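Local coordinates for protein galactan 1,3-beta-galactosidase (Phanerochaete chrysosporium, PDB 7BYS) that probably releases galactose from the ends of beta-1,3-galactan chains, pairing a family 43 glycoside hydrolase domain with a calcium-binding carbohydrate-binding module, at residues A107-A113 and Y124-P130; T238-Q242 and Y270-P274; V371-G375 and L401-S407; W9-A13 and N58-Q62. The contacts are given in a common frame with arbitrary orientation. Where two conformers were deposited one is given. Numbering follows the deposited sequence.

Contact 1: residues A107-A113 and Y124-P130; sequences AAMVGVA and YKGSFKP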
loop_
_atom_site.group_PDB
_atom_site.type_symbol
_atom_site.label_atom_id
_atom_site.label_comp_id
_atom_site.label_asym_id
_atom_site.label_seq_id
_atom_site.Cartn_x
_atom_site.Cartn_y
_atom_site.Cartn_z
ATOM N N ALA A 107 19.025 14.995 -5.969
ATOM C CA ALA A 107 19.405 15.707 -4.751
ATOM C C ALA A 107 19.533 14.789 -3.538
ATOM O O ALA A 107 20.417 15.007 -2.701
ATOM C CB ALA A 107 18.403 16.827 -4.459
ATOM N N ALA A 108 18.662 13.782 -3.423
ATOM C CA ALA A 108 18.765 12.719 -2.416
ATOM C C ALA A 108 18.961 13.256 -0.995
ATOM O O ALA A 108 19.959 12.980 -0.335
ATOM C CB ALA A 108 19.860 11.719 -2.789
ATOM N N MET A 109 17.965 14.006 -0.526
ATOM C CA MET A 109 18.006 14.599 0.802
ATOM C C MET A 109 16.825 14.143 1.651
ATOM O O MET A 109 15.882 13.507 1.168
ATOM C CB MET A 109 18.018 16.127 0.705
ATOM C CG MET A 109 19.270 16.664 0.046
ATOM S SD MET A 109 19.127 18.414 -0.348
ATOM C CE MET A 109 20.778 18.769 -0.950
ATOM N N VAL A 110 16.911 14.447 2.948
ATOM C CA VAL A 110 15.771 14.386 3.845
ATOM C C VAL A 110 15.323 15.815 4.091
ATOM O O VAL A 110 16.092 16.772 3.945
ATOM C CB VAL A 110 16.066 13.674 5.194
ATOM C CG1 VAL A 110 16.367 12.199 4.995
ATOM C CG2 VAL A 110 17.192 14.380 5.949
ATOM N N GLY A 111 14.056 15.973 4.447
ATOM C CA GLY A 111 13.543 17.238 4.942
ATOM C C GLY A 111 12.921 17.024 6.310
ATOM O O GLY A 111 12.473 15.921 6.635
ATOM N N VAL A 112 12.903 18.088 7.118
ATOM C CA VAL A 112 12.378 18.061 8.479
ATOM C C VAL A 112 11.414 19.229 8.660
ATOM O O VAL A 112 11.662 20.337 8.164
ATOM C CB VAL A 112 13.496 18.093 9.542
ATOM C CG1 VAL A 112 12.901 18.032 10.947
ATOM C CG2 VAL A 112 14.470 16.941 9.324
ATOM N N ALA A 113 10.306 18.978 9.348
ATOM C CA ALA A 113 9.358 20.027 9.707
ATOM C C ALA A 113 8.801 19.712 11.086
ATOM O O ALA A 113 8.818 18.559 11.530
ATOM C CB ALA A 113 8.226 20.180 8.675
ATOM N N TYR A 124 8.541 23.987 7.990
ATOM C CA TYR A 124 9.693 23.354 7.371
ATOM C C TYR A 124 10.976 23.983 7.891
ATOM O O TYR A 124 11.092 25.211 7.973
ATOM C CB TYR A 124 9.565 23.553 5.862
ATOM C CG TYR A 124 10.734 23.165 4.988
ATOM C CD1 TYR A 124 11.213 21.860 4.948
ATOM C CD2 TYR A 124 11.307 24.097 4.137
ATOM C CE1 TYR A 124 12.259 21.508 4.110
ATOM C CE2 TYR A 124 12.349 23.764 3.306
ATOM C CZ TYR A 124 12.814 22.464 3.283
ATOM O OH TYR A 124 13.851 22.161 2.438
ATOM N N LYS A 125 11.944 23.138 8.233
ATOM C CA LYS A 125 13.215 23.560 8.799
ATOM C C LYS A 125 14.367 23.458 7.816
ATOM O O LYS A 125 15.480 23.887 8.144
ATOM C CB LYS A 125 13.557 22.715 10.033
ATOM C CG LYS A 125 12.539 22.792 11.161
ATOM C CD LYS A 125 12.407 24.212 11.697
ATOM C CE LYS A 125 12.416 24.230 13.220
ATOM N NZ LYS A 125 13.585 23.491 13.792
ATOM N N GLY A 126 14.140 22.901 6.631
ATOM C CA GLY A 126 15.221 22.705 5.691
ATOM C C GLY A 126 15.480 21.257 5.327
ATOM O O GLY A 126 15.034 20.323 6.011
ATOM N N SER A 127 16.208 21.066 4.233
ATOM C CA SER A 127 16.583 19.744 3.758
ATOM C C SER A 127 18.096 19.565 3.792
ATOM O O SER A 127 18.855 20.536 3.669
ATOM C CB SER A 127 16.060 19.513 2.339
ATOM O OG SER A 127 14.648 19.655 2.302
ATOM N N PHE A 128 18.537 18.314 3.944
ATOM C CA PHE A 128 19.963 18.032 4.042
ATOM C C PHE A 128 20.242 16.566 3.722
ATOM O O PHE A 128 19.331 15.734 3.665
ATOM C CB PHE A 128 20.508 18.411 5.427
ATOM C CG PHE A 128 19.839 17.677 6.568
ATOM C CD1 PHE A 128 18.673 18.160 7.147
ATOM C CD2 PHE A 128 20.376 16.505 7.052
ATOM C CE1 PHE A 128 18.069 17.480 8.192
ATOM C CE2 PHE A 128 19.773 15.820 8.095
ATOM C CZ PHE A 128 18.620 16.314 8.660
ATOM N N LYS A 129 21.530 16.266 3.477
ATOM C CA LYS A 129 21.993 14.890 3.314
ATOM C C LYS A 129 22.447 14.349 4.660
ATOM O O LYS A 129 23.361 14.929 5.271
ATOM C CB LYS A 129 23.160 14.831 2.347
ATOM C CG LYS A 129 22.787 15.007 0.881
ATOM C CD LYS A 129 23.987 14.684 -0.004
ATOM C CE LYS A 129 23.623 14.654 -1.475
ATOM N NZ LYS A 129 22.753 13.501 -1.804
ATOM N N PRO A 130 21.872 13.247 5.148
ATOM C CA PRO A 130 22.263 12.715 6.465
ATOM C C PRO A 130 23.697 12.199 6.465
ATOM O O PRO A 130 24.075 11.352 5.650
ATOM C CB PRO A 130 21.261 11.580 6.703
ATOM C CG PRO A 130 20.775 11.211 5.352
ATOM C CD PRO A 130 20.788 12.470 4.531
#

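Contact 2: residues T238-Q242 and Y270-P274; sequences TWYSQ and YIWYP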
loop_
_atom_site.group_PDB
_atom_site.type_symbol
_atom_site.label_atom_id
_atom_site.label_comp_id
_atom_site.label_asym_id
_atom_site.label_seq_id
_atom_site.Cartn_x
_atom_site.Cartn_y
_atom_site.Cartn_z
ATOM N N THR A 238 4.417 -8.759 -4.177
ATOM C CA THR A 238 3.747 -8.243 -2.983
ATOM C C THR A 238 2.279 -7.953 -3.263
ATOM O O THR A 238 1.728 -6.938 -2.829
ATOM C CB THR A 238 4.466 -7.041 -2.360
ATOM O OG1 THR A 238 5.881 -7.203 -2.504
ATOM C CG2 THR A 238 4.173 -6.964 -0.865
ATOM N N TRP A 239 1.625 -8.871 -3.976
ATOM C CA TRP A 239 0.231 -8.666 -4.368
ATOM C C TRP A 239 0.067 -7.316 -5.063
ATOM O O TRP A 239 -0.893 -6.576 -4.828
ATOM C CB TRP A 239 -0.714 -8.824 -3.169
ATOM C CG TRP A 239 -0.700 -10.222 -2.609
ATOM C CD1 TRP A 239 -0.118 -10.635 -1.448
ATOM C CD2 TRP A 239 -1.251 -11.396 -3.224
ATOM N NE1 TRP A 239 -0.295 -11.986 -1.288
ATOM C CE2 TRP A 239 -0.999 -12.477 -2.356
ATOM C CE3 TRP A 239 -1.967 -11.628 -4.404
ATOM C CZ2 TRP A 239 -1.412 -13.783 -2.639
ATOM C CZ3 TRP A 239 -2.389 -12.927 -4.682
ATOM C CH2 TRP A 239 -2.113 -13.983 -3.800
ATOM N N TYR A 240 1.030 -7.002 -5.932
ATOM C CA TYR A 240 1.132 -5.718 -6.631
ATOM C C TYR A 240 1.067 -4.530 -5.659
ATOM O O TYR A 240 0.081 -3.787 -5.581
ATOM C CB TYR A 240 0.098 -5.607 -7.757
ATOM C CG TYR A 240 0.448 -4.601 -8.832
ATOM C CD1 TYR A 240 1.124 -3.412 -8.547
ATOM C CD2 TYR A 240 0.096 -4.849 -10.150
ATOM C CE1 TYR A 240 1.439 -2.497 -9.568
ATOM C CE2 TYR A 240 0.403 -3.973 -11.146
ATOM C CZ TYR A 240 1.058 -2.806 -10.868
ATOM O OH TYR A 240 1.342 -1.970 -11.907
ATOM N N SER A 241 2.167 -4.350 -4.928
ATOM C CA SER A 241 2.255 -3.234 -3.995
ATOM C C SER A 241 3.708 -3.020 -3.609
ATOM O O SER A 241 4.599 -3.796 -3.975
ATOM C CB SER A 241 1.362 -3.459 -2.768
ATOM O OG SER A 241 1.953 -4.386 -1.871
ATOM N N GLN A 242 3.930 -1.943 -2.861
ATOM C CA GLN A 242 5.239 -1.596 -2.325
ATOM C C GLN A 242 5.038 -1.078 -0.912
ATOM O O GLN A 242 4.147 -0.255 -0.672
ATOM C CB GLN A 242 5.911 -0.509 -3.164
ATOM C CG GLN A 242 7.334 -0.211 -2.707
ATOM C CD GLN A 242 7.992 0.885 -3.508
ATOM O OE1 GLN A 242 7.330 1.793 -4.003
ATOM N NE2 GLN A 242 9.314 0.801 -3.652
ATOM N N TYR A 270 -4.365 1.785 -2.070
ATOM C CA TYR A 270 -3.819 1.448 -0.767
ATOM C C TYR A 270 -4.033 -0.042 -0.560
ATOM O O TYR A 270 -5.175 -0.522 -0.585
ATOM C CB TYR A 270 -4.518 2.279 0.312
ATOM C CG TYR A 270 -4.432 3.756 -0.007
ATOM C CD1 TYR A 270 -3.215 4.430 0.055
ATOM C CD2 TYR A 270 -5.560 4.469 -0.410
ATOM C CE1 TYR A 270 -3.122 5.768 -0.265
ATOM C CE2 TYR A 270 -5.475 5.817 -0.745
ATOM C CZ TYR A 270 -4.257 6.461 -0.664
ATOM O OH TYR A 270 -4.164 7.803 -1.001
ATOM N N ILE A 271 -2.932 -0.766 -0.405
ATOM C CA ILE A 271 -2.935 -2.209 -0.266
ATOM C C ILE A 271 -2.562 -2.475 1.186
ATOM O O ILE A 271 -1.387 -2.397 1.564
ATOM C CB ILE A 271 -1.951 -2.860 -1.248
ATOM C CG1 ILE A 271 -2.179 -2.374 -2.704
ATOM C CG2 ILE A 271 -2.043 -4.375 -1.165
ATOM C CD1 ILE A 271 -3.609 -2.480 -3.214
ATOM N N TRP A 272 -3.569 -2.740 2.013
ATOM C CA TRP A 272 -3.376 -3.019 3.433
ATOM C C TRP A 272 -3.822 -4.444 3.719
ATOM O O TRP A 272 -4.954 -4.818 3.387
ATOM C CB TRP A 272 -4.215 -2.099 4.311
ATOM C CG TRP A 272 -3.828 -0.655 4.358
ATOM C CD1 TRP A 272 -2.989 0.026 3.523
ATOM C CD2 TRP A 272 -4.327 0.294 5.291
ATOM N NE1 TRP A 272 -2.933 1.354 3.891
ATOM C CE2 TRP A 272 -3.743 1.537 4.984
ATOM C CE3 TRP A 272 -5.205 0.208 6.375
ATOM C CZ2 TRP A 272 -4.012 2.685 5.726
ATOM C CZ3 TRP A 272 -5.464 1.343 7.110
ATOM C CH2 TRP A 272 -4.884 2.565 6.777
ATOM N N TYR A 273 -2.943 -5.225 4.340
ATOM C CA TYR A 273 -3.237 -6.603 4.699
ATOM C C TYR A 273 -2.709 -6.890 6.096
ATOM O O TYR A 273 -1.724 -6.277 6.531
ATOM C CB TYR A 273 -2.542 -7.576 3.742
ATOM C CG TYR A 273 -3.087 -7.612 2.340
ATOM C CD1 TYR A 273 -4.427 -7.874 2.096
ATOM C CD2 TYR A 273 -2.250 -7.394 1.244
ATOM C CE1 TYR A 273 -4.924 -7.931 0.790
ATOM C CE2 TYR A 273 -2.731 -7.453 -0.054
ATOM C CZ TYR A 273 -4.068 -7.703 -0.279
ATOM O OH TYR A 273 -4.526 -7.745 -1.585
ATOM N N PRO A 274 -3.314 -7.837 6.806
ATOM C CA PRO A 274 -2.693 -8.315 8.044
ATOM C C PRO A 274 -1.311 -8.880 7.749
ATOM O O PRO A 274 -1.084 -9.526 6.726
ATOM C CB PRO A 274 -3.654 -9.415 8.529
ATOM C CG PRO A 274 -4.966 -9.147 7.798
ATOM C CD PRO A 274 -4.532 -8.588 6.464
HETATM O O HOH W 1 -3.600 -6.908 -4.012
#

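Contact 3: residues V371-G375 and L401-S407; sequences VSVNG and LNSGENS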
loop_
_atom_site.group_PDB
_atom_site.type_symbol
_atom_site.label_atom_id
_atom_site.label_comp_id
_atom_site.label_asym_id
_atom_site.label_seq_id
_atom_site.Cartn_x
_atom_site.Cartn_y
_atom_site.Cartn_z
ATOM N N VAL A 371 -18.534 -5.138 -16.038
ATOM C CA VAL A 371 -19.245 -5.992 -15.093
ATOM C C VAL A 371 -20.697 -5.524 -15.036
ATOM O O VAL A 371 -20.966 -4.351 -14.741
ATOM C CB VAL A 371 -18.612 -5.961 -13.688
ATOM C CG1 VAL A 371 -19.341 -6.906 -12.752
ATOM C CG2 VAL A 371 -17.124 -6.316 -13.747
ATOM N N SER A 372 -21.625 -6.436 -15.312
ATOM C CA SER A 372 -23.051 -6.139 -15.320
ATOM C C SER A 372 -23.758 -7.160 -14.444
ATOM O O SER A 372 -23.551 -8.369 -14.600
ATOM C CB SER A 372 -23.572 -6.234 -16.752
ATOM O OG SER A 372 -24.984 -6.365 -16.781
ATOM N N VAL A 373 -24.591 -6.684 -13.527
ATOM C CA VAL A 373 -25.312 -7.556 -12.606
ATOM C C VAL A 373 -26.762 -7.638 -13.056
ATOM O O VAL A 373 -27.434 -6.609 -13.182
ATOM C CB VAL A 373 -25.233 -7.040 -11.160
ATOM C CG1 VAL A 373 -25.978 -7.983 -10.221
ATOM C CG2 VAL A 373 -23.775 -6.887 -10.730
ATOM N N ASN A 374 -27.243 -8.859 -13.278
ATOM C CA ASN A 374 -28.637 -9.099 -13.654
ATOM C C ASN A 374 -29.062 -8.223 -14.832
ATOM O O ASN A 374 -30.179 -7.698 -14.877
ATOM C CB ASN A 374 -29.563 -8.923 -12.452
ATOM C CG ASN A 374 -29.225 -9.871 -11.324
ATOM O OD1 ASN A 374 -28.958 -11.048 -11.552
ATOM N ND2 ASN A 374 -29.217 -9.358 -10.096
ATOM N N GLY A 375 -28.151 -8.035 -15.780
ATOM C CA GLY A 375 -28.423 -7.228 -16.948
ATOM C C GLY A 375 -28.422 -5.736 -16.727
ATOM O O GLY A 375 -28.846 -4.998 -17.626
ATOM N N LEU A 401 -26.630 -6.767 -5.252
ATOM C CA LEU A 401 -27.222 -8.051 -5.586
ATOM C C LEU A 401 -28.624 -8.145 -4.996
ATOM O O LEU A 401 -29.002 -7.378 -4.104
ATOM C CB LEU A 401 -26.366 -9.204 -5.054
ATOM C CG LEU A 401 -24.884 -9.214 -5.446
ATOM C CD1 LEU A 401 -24.152 -10.343 -4.750
ATOM C CD2 LEU A 401 -24.782 -9.353 -6.957
ATOM N N ASN A 402 -29.397 -9.092 -5.511
ATOM C CA ASN A 402 -30.740 -9.349 -5.011
ATOM C C ASN A 402 -30.737 -10.589 -4.129
ATOM O O ASN A 402 -29.872 -11.458 -4.242
ATOM C CB ASN A 402 -31.725 -9.556 -6.166
ATOM C CG ASN A 402 -31.870 -8.330 -7.032
ATOM O OD1 ASN A 402 -31.786 -7.200 -6.550
ATOM N ND2 ASN A 402 -32.090 -8.543 -8.325
ATOM N N SER A 403 -31.726 -10.667 -3.239
ATOM C CA SER A 403 -31.907 -11.893 -2.478
ATOM C C SER A 403 -32.234 -13.039 -3.426
ATOM O O SER A 403 -33.035 -12.892 -4.354
ATOM C CB SER A 403 -33.026 -11.723 -1.451
ATOM O OG SER A 403 -32.971 -12.757 -0.483
ATOM N N GLY A 404 -31.598 -14.181 -3.200
ATOM C CA GLY A 404 -31.757 -15.303 -4.099
ATOM C C GLY A 404 -30.608 -15.417 -5.078
ATOM O O GLY A 404 -29.452 -15.166 -4.723
ATOM N N GLU A 405 -30.914 -15.789 -6.315
ATOM C CA GLU A 405 -29.886 -16.030 -7.314
ATOM C C GLU A 405 -29.658 -14.786 -8.158
ATOM O O GLU A 405 -30.579 -14.015 -8.432
ATOM C CB GLU A 405 -30.266 -17.211 -8.207
ATOM C CG GLU A 405 -30.660 -18.469 -7.438
ATOM C CD GLU A 405 -29.473 -19.215 -6.840
ATOM O OE1 GLU A 405 -28.379 -18.625 -6.709
ATOM O OE2 GLU A 405 -29.634 -20.407 -6.501
ATOM N N ASN A 406 -28.405 -14.598 -8.559
ATOM C CA ASN A 406 -28.000 -13.453 -9.353
ATOM C C ASN A 406 -27.089 -13.937 -10.465
ATOM O O ASN A 406 -26.482 -15.004 -10.373
ATOM C CB ASN A 406 -27.203 -12.455 -8.509
ATOM C CG ASN A 406 -28.037 -11.817 -7.424
ATOM O OD1 ASN A 406 -28.609 -10.751 -7.623
ATOM N ND2 ASN A 406 -28.103 -12.466 -6.265
ATOM N N SER A 407 -26.998 -13.128 -11.519
ATOM C CA SER A 407 -26.047 -13.353 -12.600
ATOM C C SER A 407 -25.108 -12.160 -12.705
ATOM O O SER A 407 -25.519 -11.011 -12.511
ATOM C CB SER A 407 -26.780 -13.523 -13.941
ATOM O OG SER A 407 -27.120 -12.261 -14.506
HETATM O O HOH W 2 -25.695 -9.741 -15.947
#

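Contact 4: residues W9-A13 and N58-Q62; sequences WTDTA and NWSRQ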
loop_
_atom_site.group_PDB
_atom_site.type_symbol
_atom_site.label_atom_id
_atom_site.label_comp_id
_atom_site.label_asym_id
_atom_site.label_seq_id
_atom_site.Cartn_x
_atom_site.Cartn_y
_atom_site.Cartn_z
ATOM N N TRP A 9 -10.703 4.170 -1.826
ATOM C CA TRP A 9 -11.100 4.461 -0.454
ATOM C C TRP A 9 -11.393 5.941 -0.307
ATOM O O TRP A 9 -10.636 6.788 -0.787
ATOM C CB TRP A 9 -9.970 4.149 0.520
ATOM C CG TRP A 9 -9.564 2.735 0.617
ATOM C CD1 TRP A 9 -10.067 1.679 -0.081
ATOM C CD2 TRP A 9 -8.549 2.206 1.473
ATOM N NE1 TRP A 9 -9.417 0.523 0.277
ATOM C CE2 TRP A 9 -8.486 0.819 1.237
ATOM C CE3 TRP A 9 -7.700 2.769 2.434
ATOM C CZ2 TRP A 9 -7.598 -0.019 1.916
ATOM C CZ3 TRP A 9 -6.810 1.940 3.099
ATOM C CH2 TRP A 9 -6.771 0.555 2.841
ATOM N N THR A 10 -12.480 6.245 0.389
ATOM C CA THR A 10 -12.915 7.618 0.566
ATOM C C THR A 10 -12.863 7.991 2.038
ATOM O O THR A 10 -13.022 7.143 2.925
ATOM C CB THR A 10 -14.335 7.849 0.021
ATOM O OG1 THR A 10 -15.265 7.007 0.712
ATOM C CG2 THR A 10 -14.377 7.554 -1.471
ATOM N N ASP A 11 -12.616 9.274 2.276
ATOM C CA ASP A 11 -12.655 9.827 3.620
ATOM C C ASP A 11 -14.105 10.060 4.047
ATOM O O ASP A 11 -15.049 9.746 3.314
ATOM C CB ASP A 11 -11.780 11.081 3.708
ATOM C CG ASP A 11 -12.233 12.206 2.792
ATOM O OD1 ASP A 11 -13.413 12.218 2.371
ATOM O OD2 ASP A 11 -11.415 13.101 2.493
ATOM N N THR A 12 -14.293 10.636 5.241
ATOM C CA THR A 12 -15.647 10.866 5.741
ATOM C C THR A 12 -16.428 11.847 4.873
ATOM O O THR A 12 -17.662 11.867 4.935
ATOM C CB THR A 12 -15.613 11.330 7.203
ATOM O OG1 THR A 12 -14.772 12.481 7.313
ATOM C CG2 THR A 12 -15.103 10.211 8.110
ATOM N N ALA A 13 -15.744 12.647 4.059
ATOM C CA ALA A 13 -16.397 13.550 3.123
ATOM C C ALA A 13 -16.790 12.868 1.820
ATOM O O ALA A 13 -17.477 13.489 0.997
ATOM C CB ALA A 13 -15.476 14.726 2.801
ATOM N N ASN A 58 -12.365 4.735 9.124
ATOM C CA ASN A 58 -13.134 5.947 8.857
ATOM C C ASN A 58 -12.231 7.153 9.104
ATOM O O ASN A 58 -12.001 7.545 10.251
ATOM C CB ASN A 58 -14.389 5.982 9.719
ATOM C CG ASN A 58 -15.396 4.932 9.305
ATOM O OD1 ASN A 58 -16.065 5.070 8.279
ATOM N ND2 ASN A 58 -15.499 3.864 10.090
ATOM N N TRP A 59 -11.748 7.755 8.019
ATOM C CA TRP A 59 -10.698 8.763 8.064
ATOM C C TRP A 59 -11.290 10.129 7.763
ATOM O O TRP A 59 -11.988 10.300 6.756
ATOM C CB TRP A 59 -9.596 8.434 7.051
ATOM C CG TRP A 59 -8.820 7.207 7.418
ATOM C CD1 TRP A 59 -8.956 5.951 6.900
ATOM C CD2 TRP A 59 -7.775 7.129 8.395
ATOM N NE1 TRP A 59 -8.063 5.092 7.499
ATOM C CE2 TRP A 59 -7.331 5.785 8.430
ATOM C CE3 TRP A 59 -7.183 8.063 9.254
ATOM C CZ2 TRP A 59 -6.304 5.358 9.281
ATOM C CZ3 TRP A 59 -6.164 7.636 10.107
ATOM C CH2 TRP A 59 -5.738 6.294 10.112
ATOM N N SER A 60 -11.004 11.090 8.631
ATOM C CA SER A 60 -11.516 12.447 8.526
ATOM C C SER A 60 -10.368 13.369 8.134
ATOM O O SER A 60 -9.373 13.462 8.860
ATOM C CB SER A 60 -12.090 12.869 9.877
ATOM O OG SER A 60 -12.732 14.127 9.798
ATOM N N ARG A 61 -10.503 14.047 6.996
ATOM C CA ARG A 61 -9.424 14.889 6.496
ATOM C C ARG A 61 -9.359 16.221 7.237
ATOM O O ARG A 61 -10.349 16.962 7.300
ATOM C CB ARG A 61 -9.551 15.115 4.993
ATOM C CG ARG A 61 -8.291 15.728 4.437
ATOM C CD ARG A 61 -8.267 15.792 2.935
ATOM N NE ARG A 61 -6.958 16.262 2.505
ATOM C CZ ARG A 61 -6.538 16.315 1.245
ATOM N NH1 ARG A 61 -7.335 15.910 0.261
ATOM N NH2 ARG A 61 -5.320 16.778 0.971
ATOM N N GLN A 62 -8.194 16.520 7.797
ATOM C CA GLN A 62 -7.927 17.809 8.416
ATOM C C GLN A 62 -7.163 18.686 7.436
ATOM O O GLN A 62 -6.808 18.265 6.331
ATOM C CB GLN A 62 -7.125 17.625 9.712
ATOM C CG GLN A 62 -7.630 16.496 10.588
ATOM C CD GLN A 62 -9.038 16.740 11.068
ATOM O OE1 GLN A 62 -9.353 17.823 11.561
ATOM N NE2 GLN A 62 -9.899 15.733 10.929
HETATM O O HOH W 3 -12.556 6.728 5.530
HETATM O O HOH W 4 -12.998 13.870 5.510
HETATM O O HOH W 5 -15.744 14.099 9.041
#

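Contact 1: residues A107-A113 and Y124-P130
Val110 and Phe128 form the apolar centre. Val110 CG2 stands 3.7 Å from the centroid of the Phe128 ring and 16° off its normal, a CH-pi contact over one face, while Val112 CG2 reaches Phe128 CE1 at 3.8 Å. Their strands, 109-113 and 124-128, run antiparallel at 167° with axes 4.5 Å apart. Val110 and Phe128 are a hydrogen-bonded pair (Val110 N to Phe128 O 2.8 Å, Phe128 N to Val110 O 2.9 Å). Further along, Gly111 pairs with Ser127 but Ala113 with Tyr124, so the second strand takes up one extra residue, a beta bulge, where Lys125 N donates to Val112 O at 2.8 Å. On the face of Gly111 and Ala113, Tyr124 OH and Ser127 OG share a 2.6 Å hydrogen bond. This outer hairpin of a propeller blade thus combines a backbone ladder and an apolar face with a charged end, where Lys129 NZ joins Ala107 O (2.9 Å) and Ala108 O (3.2 Å), before strand 109-113, to the carboxylate of Asp134.

Contact 2: residues T238-Q242 and Y270-P274
Ile271, Trp239 and Tyr273 bury the most surface here, 50, 45 and 37 Å². Ile271 points from strand 270-274 toward the turn at 238-242, its CB 3.7 Å from Ser241 CB and its CG1 3.9 Å from Tyr240 O. Trp239 meets Tyr273 through its CB, 4.0 Å from Tyr273 CE2; the Tyr273 ring and the five-membered ring of Trp239 lie obliquely, centroids 5.7 Å apart and planes at 69°. A water joins the same two residues, donating to Trp239 O at 2.8 Å and lying 2.7 Å from Tyr273 OH. Thr238, Trp239 and Tyr240 all have positive phi, so the turn is left-handed, and Ser241 OG closes it by donating to Thr238 O at 2.7 Å. Arg259 binds the carbonyls of Trp239 and Tyr240. The turn leads directly into Gln242, which binds galactose in another structure of this protein. With no direct hydrogen bond between them, the two segments, which pair with strand 252-259 rather than with each other, meet through apolar packing and one water bridge.

Contact 3: residues V371-G375 and L401-S407
Asn374 makes all three direct hydrogen bonds between the segments. Its backbone N donates to Ser407 O at 2.9 Å (164°), and its OD1 accepts from Ser407 N at 2.9 Å (170°), so a side-chain carbonyl pairs with the next strand much as a backbone one would. The other half of the amide, Asn374 ND2, donates to Asn406 OD1 at 2.9 Å (169°). That oxygen also accepts from Asn402 N at 2.8 Å, while Asn406 ND2 returns a bond to Asn402 O at 2.9 Å, so the Asn406 carboxamide bridges the two limbs of the corner at 403-404; Asn406 ND2 also reaches Val346 O on the neighbouring strand. A water accepts from Gly375 N (3.0 Å), donates to Ser372 O (2.9 Å) and lies 3.2 Å from Ser407 OG. Asn374 and Gly375 have positive phi, 51° and 75°, as the chain leaves strand 367-373. Packing is lighter: Val373 CG1 touches Leu401 CD2 at 3.7 Å, and Val373 CA approaches Ser407 O at 3.5 Å in a CA-H...O contact. Strand 405-410 pairs with 367-373 in one sheet, whereas 392-402 belongs to the other. A corner that passes the chain from one antiparallel sheet to the other, here bonded across by Asn406, fits the beta-sandwich of CBM6- and CBM35-type carbohydrate-binding modules.

Contact 4: residues W9-A13 and N58-Q62
Segment 9-13 has no regular secondary structure, and it approaches 58-62 most closely where Asp11 CA lies 5.0 Å from Trp59 CA and Thr12 CA 5.2 Å from Ser60 CA. One direct hydrogen bond crosses, from Thr12 N to Trp59 O at 2.8 Å with an angle of 145°. Water extends this link in both directions: one molecule donates to Thr10 O (2.7 Å) and accepts from Trp59 N (2.8 Å), and another accepts from Arg61 N (2.9 Å) while lying 2.9 Å from Thr12 OG1. Strand 60-61 is the outermost of the four antiparallel strands in the first blade of the five-bladed propeller typical of family 43, so the N-terminal loop lies along a blade edge, joined to it by that hydrogen bond, side-chain packing and bridging waters. Among the side chains, Asp11 CB packs 3.2 Å from Trp59 O and Asp11 OD2 3.7 Å from Arg61 CB; the other carboxylate oxygen, Asp11 OD1, accepts from Asn15 N. The Arg61 side chain starts toward the loop, but its end leads away to salt bridges with Asp37 and Asp64. The Trp59 indole meets Trp33, on strand 30-36 of the same blade, edge-to-face. Thr12 OG1 sits 3.5 Å from Ser60 CA, and a third water lies 2.6 Å from Thr12 OG1 and 3.1 Å from Ser60 OG.

Contact 2 is the buried one, about 5 Å from the chain's centre; contacts 1, 3 and 4 are partly buried and lie farther out, with centres about 24, 31 and 17 Å from it. Contacts 1, 2 and 4 lie at different blades of the propeller, whereas contact 3 is in the binding module, on the opposite side of the chain's centre from contact 1. Only contacts 2 and 4 touch: Trp272 CD2 packs 3.5 Å from Trp9 CH2, and Trp272 CH2 4.0 Å from Trp59 CZ2. Chemistry follows position: a strand ladder interrupted by a bulge in contact 1, apolar packing in contact 2, side-chain amides in contact 3, water bridges in contact 4.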